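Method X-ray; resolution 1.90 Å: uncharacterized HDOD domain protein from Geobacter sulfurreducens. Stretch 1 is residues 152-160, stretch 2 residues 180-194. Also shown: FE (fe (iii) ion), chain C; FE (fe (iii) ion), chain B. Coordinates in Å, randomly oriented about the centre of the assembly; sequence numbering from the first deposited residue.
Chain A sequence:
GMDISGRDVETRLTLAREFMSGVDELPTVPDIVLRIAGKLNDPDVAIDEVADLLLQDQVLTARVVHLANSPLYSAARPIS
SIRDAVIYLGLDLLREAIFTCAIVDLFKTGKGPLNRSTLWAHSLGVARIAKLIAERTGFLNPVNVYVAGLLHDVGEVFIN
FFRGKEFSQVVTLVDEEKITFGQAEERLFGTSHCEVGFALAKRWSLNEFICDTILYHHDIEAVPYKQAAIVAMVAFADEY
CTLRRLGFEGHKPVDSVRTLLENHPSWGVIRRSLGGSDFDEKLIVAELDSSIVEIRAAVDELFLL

Stretch 1 152-160: HDVGEVFIN
Stretch 2 (180-194) TFGQAEERLFGTSHC

How do the backbones meet? Helix 154-160 and helix 181-189 run at 53° with axes 12.8 Å apart at closest approach, so long side chains span the gap; the backbones come nearest at the start of the next helix, where Gly155 CA lies 4.4 Å from His193 CA. Gly155 CA also sits 3.6 Å from His193 O; a CB there would clash with that oxygen. A water bridges the backbones, donating to His152 O and His193 O and accepting from Gly155 N, each at 2.8 Å.

What do the metals contribute? Asp153 (chi1 m) straddles two irons: OD2 binds FE of chain C at 2.1 Å beside His152 NE2 at 2.3 Å, and OD1 binds FE of chain B at 2.2 Å beside His193 NE2 at 2.3 Å; a second water coordinates FE of chain C at 2.0 Å and FE of chain B at 1.9 Å.

How is His193 held? With chi1 p, its N and ND1 both donate to Glu185 OE1, at 2.9 and 2.8 Å. Glu156 CG covers one ring face, 3.8 Å from the centroid.

Why can two acids meet? OE1 of Glu156 (chi1 m, chi2 m) lies 2.5 Å from OE2 of Glu185 (chi1 m, chi2 t), so close that one of the two acid groups probably carries a proton.

Where is the apolar contact? Ile159 (m, t) points toward stretch 2, its CG2 4.4 Å from Phe189 CE2 and its CD1 4.2 Å from His193 CB.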

# COMPACT_ATOMS: atom_id res chain seq x y z
N HIS A 152 -2.53 -1.70 1.45
CA HIS A 152 -3.36 -1.11 2.52
C HIS A 152 -4.87 -0.95 2.20
O HIS A 152 -5.74 -1.18 3.03
CB HIS A 152 -2.76 0.17 3.10
CG HIS A 152 -3.08 1.41 2.31
ND1 HIS A 152 -2.48 1.68 1.10
CD2 HIS A 152 -3.93 2.45 2.55
CE1 HIS A 152 -2.97 2.80 0.60
NE2 HIS A 152 -3.83 3.30 1.47
N ASP A 153 -5.14 -0.52 0.96
CA ASP A 153 -6.46 -0.33 0.45
C ASP A 153 -6.97 -1.46 -0.43
O ASP A 153 -7.89 -1.26 -1.25
CB ASP A 153 -6.50 1.00 -0.31
CG ASP A 153 -6.75 2.18 0.63
OD1 ASP A 153 -7.18 1.93 1.77
OD2 ASP A 153 -6.49 3.34 0.23
N VAL A 154 -6.41 -2.67 -0.27
CA VAL A 154 -6.86 -3.81 -1.08
C VAL A 154 -8.38 -4.05 -0.90
O VAL A 154 -9.06 -4.51 -1.80
CB VAL A 154 -6.01 -5.08 -0.80
CG1 VAL A 154 -6.30 -5.63 0.62
CG2 VAL A 154 -6.24 -6.09 -1.81
N GLY A 155 -8.94 -3.68 0.25
CA GLY A 155 -10.38 -3.73 0.46
C GLY A 155 -11.23 -2.84 -0.43
O GLY A 155 -12.36 -3.22 -0.75
N GLU A 156 -10.72 -1.66 -0.78
CA GLU A 156 -11.40 -0.73 -1.72
C GLU A 156 -11.34 -1.30 -3.11
O GLU A 156 -12.27 -1.12 -3.88
CB GLU A 156 -10.78 0.68 -1.77
CG GLU A 156 -10.83 1.49 -0.55
CD GLU A 156 -12.21 2.06 -0.26
OE1 GLU A 156 -13.17 1.29 -0.24
OE2 GLU A 156 -12.32 3.29 -0.05
N VAL A 157 -10.25 -1.99 -3.43
CA VAL A 157 -10.14 -2.67 -4.68
C VAL A 157 -11.22 -3.72 -4.76
O VAL A 157 -11.93 -3.83 -5.75
CB VAL A 157 -8.75 -3.32 -4.92
CG1 VAL A 157 -8.78 -4.18 -6.18
CG2 VAL A 157 -7.72 -2.22 -5.07
N PHE A 158 -11.39 -4.48 -3.69
CA PHE A 158 -12.44 -5.47 -3.66
C PHE A 158 -13.82 -4.90 -3.81
O PHE A 158 -14.61 -5.40 -4.60
CB PHE A 158 -12.39 -6.26 -2.34
CG PHE A 158 -13.51 -7.22 -2.20
CD1 PHE A 158 -13.44 -8.45 -2.82
CD2 PHE A 158 -14.67 -6.87 -1.52
CE1 PHE A 158 -14.48 -9.34 -2.71
CE2 PHE A 158 -15.71 -7.76 -1.43
CZ PHE A 158 -15.61 -8.98 -2.03
N ILE A 159 -14.16 -3.87 -3.02
CA ILE A 159 -15.50 -3.34 -3.06
C ILE A 159 -15.77 -2.72 -4.46
O ILE A 159 -16.88 -2.87 -5.00
CB ILE A 159 -15.73 -2.29 -1.97
CG1 ILE A 159 -15.54 -2.92 -0.58
CG2 ILE A 159 -17.10 -1.62 -2.07
CD1 ILE A 159 -15.59 -1.88 0.51
N ASN A 160 -14.75 -2.01 -4.98
CA ASN A 160 -14.85 -1.29 -6.28
C ASN A 160 -15.13 -2.26 -7.43
O ASN A 160 -16.00 -2.02 -8.25
CB ASN A 160 -13.58 -0.46 -6.56
CG ASN A 160 -13.71 0.42 -7.82
OD1 ASN A 160 -14.75 1.07 -8.06
ND2 ASN A 160 -12.67 0.44 -8.61
N THR A 180 -15.69 11.10 4.34
CA THR A 180 -14.64 10.18 3.84
C THR A 180 -15.28 8.89 3.34
O THR A 180 -16.41 8.54 3.68
CB THR A 180 -13.54 9.83 4.85
OG1 THR A 180 -14.06 9.00 5.90
CG2 THR A 180 -12.81 11.05 5.44
N PHE A 181 -14.54 8.18 2.51
CA PHE A 181 -15.02 6.91 1.99
C PHE A 181 -15.27 5.97 3.14
O PHE A 181 -16.27 5.29 3.16
CB PHE A 181 -14.01 6.33 1.01
CG PHE A 181 -14.30 6.71 -0.42
CD1 PHE A 181 -14.13 8.02 -0.86
CD2 PHE A 181 -14.69 5.75 -1.34
CE1 PHE A 181 -14.38 8.38 -2.18
CE2 PHE A 181 -14.95 6.10 -2.66
CZ PHE A 181 -14.77 7.39 -3.08
N GLY A 182 -14.35 5.93 4.11
CA GLY A 182 -14.51 5.08 5.26
C GLY A 182 -15.81 5.38 6.03
O GLY A 182 -16.47 4.45 6.52
N GLN A 183 -16.14 6.66 6.17
CA GLN A 183 -17.39 7.09 6.79
C GLN A 183 -18.60 6.66 5.96
O GLN A 183 -19.52 6.02 6.47
CB GLN A 183 -17.37 8.61 6.99
CG GLN A 183 -16.35 9.11 8.03
CD GLN A 183 -16.31 10.63 8.10
OE1 GLN A 183 -16.09 11.32 7.10
NE2 GLN A 183 -16.57 11.17 9.28
N ALA A 184 -18.59 6.95 4.67
CA ALA A 184 -19.65 6.53 3.78
C ALA A 184 -19.85 5.00 3.84
O ALA A 184 -20.98 4.52 3.97
CB ALA A 184 -19.35 6.94 2.40
N GLU A 185 -18.74 4.24 3.80
CA GLU A 185 -18.83 2.79 3.90
C GLU A 185 -19.49 2.35 5.21
O GLU A 185 -20.36 1.48 5.25
CB GLU A 185 -17.41 2.18 3.75
CG GLU A 185 -16.91 2.28 2.33
CD GLU A 185 -15.43 2.07 2.18
OE1 GLU A 185 -14.72 1.71 3.16
OE2 GLU A 185 -14.97 2.38 1.08
N GLU A 186 -19.07 2.97 6.30
CA GLU A 186 -19.60 2.64 7.60
C GLU A 186 -21.13 2.83 7.65
O GLU A 186 -21.87 1.99 8.18
CB GLU A 186 -18.92 3.53 8.65
CG GLU A 186 -19.39 3.33 10.07
CD GLU A 186 -19.24 1.90 10.54
OE1 GLU A 186 -18.37 1.18 10.00
OE2 GLU A 186 -20.00 1.51 11.48
N ARG A 187 -21.59 3.93 7.06
CA ARG A 187 -23.00 4.27 7.05
C ARG A 187 -23.80 3.33 6.16
O ARG A 187 -24.84 2.84 6.57
CB ARG A 187 -23.19 5.70 6.56
CG ARG A 187 -24.63 6.21 6.73
CD ARG A 187 -24.77 7.64 6.32
NE ARG A 187 -23.90 8.51 7.11
CZ ARG A 187 -23.64 9.78 6.80
NH1 ARG A 187 -24.18 10.33 5.72
NH2 ARG A 187 -22.83 10.49 7.58
N LEU A 188 -23.32 3.11 4.94
CA LEU A 188 -24.01 2.29 3.97
C LEU A 188 -23.91 0.79 4.20
O LEU A 188 -24.83 0.06 3.80
CB LEU A 188 -23.55 2.63 2.54
CG LEU A 188 -23.93 4.06 2.16
CD1 LEU A 188 -23.57 4.41 0.72
CD2 LEU A 188 -25.42 4.29 2.40
N PHE A 189 -22.81 0.32 4.81
CA PHE A 189 -22.58 -1.13 4.98
C PHE A 189 -22.38 -1.58 6.44
O PHE A 189 -22.30 -2.77 6.67
CB PHE A 189 -21.35 -1.55 4.20
CG PHE A 189 -21.32 -1.07 2.78
CD1 PHE A 189 -22.45 -1.07 1.99
CD2 PHE A 189 -20.11 -0.67 2.21
CE1 PHE A 189 -22.39 -0.63 0.68
CE2 PHE A 189 -20.05 -0.24 0.91
CZ PHE A 189 -21.20 -0.22 0.14
N GLY A 190 -22.24 -0.67 7.40
CA GLY A 190 -21.82 -1.05 8.78
C GLY A 190 -20.42 -1.63 8.97
O GLY A 190 -20.09 -2.16 10.03
N THR A 191 -19.59 -1.53 7.95
CA THR A 191 -18.21 -2.01 7.99
C THR A 191 -17.47 -1.20 6.94
O THR A 191 -18.10 -0.51 6.15
CB THR A 191 -18.10 -3.53 7.73
OG1 THR A 191 -16.78 -3.98 8.07
CG2 THR A 191 -18.39 -3.91 6.26
N SER A 192 -16.13 -1.28 6.90
CA SER A 192 -15.37 -0.55 5.89
C SER A 192 -14.36 -1.42 5.13
O SER A 192 -14.18 -2.62 5.42
CB SER A 192 -14.66 0.63 6.57
OG SER A 192 -13.37 0.22 7.03
N HIS A 193 -13.66 -0.80 4.19
CA HIS A 193 -12.58 -1.47 3.46
C HIS A 193 -11.44 -1.94 4.37
O HIS A 193 -10.66 -2.83 3.95
CB HIS A 193 -12.01 -0.60 2.34
CG HIS A 193 -11.28 0.61 2.83
ND1 HIS A 193 -11.94 1.71 3.37
CD2 HIS A 193 -9.96 0.87 2.92
CE1 HIS A 193 -11.04 2.60 3.72
NE2 HIS A 193 -9.84 2.13 3.44
N CYS A 194 -11.29 -1.34 5.55
CA CYS A 194 -10.35 -1.83 6.58
C CYS A 194 -10.69 -3.25 6.97
O CYS A 194 -9.86 -4.14 6.90
CB CYS A 194 -10.35 -0.96 7.80
SG CYS A 194 -9.81 0.74 7.50
FE FE C . -5.59 4.83 1.44
FE FE B . -7.87 3.31 3.30
O HOH W 1 -8.26 -2.19 2.57
O HOH W 2 -6.32 4.39 3.24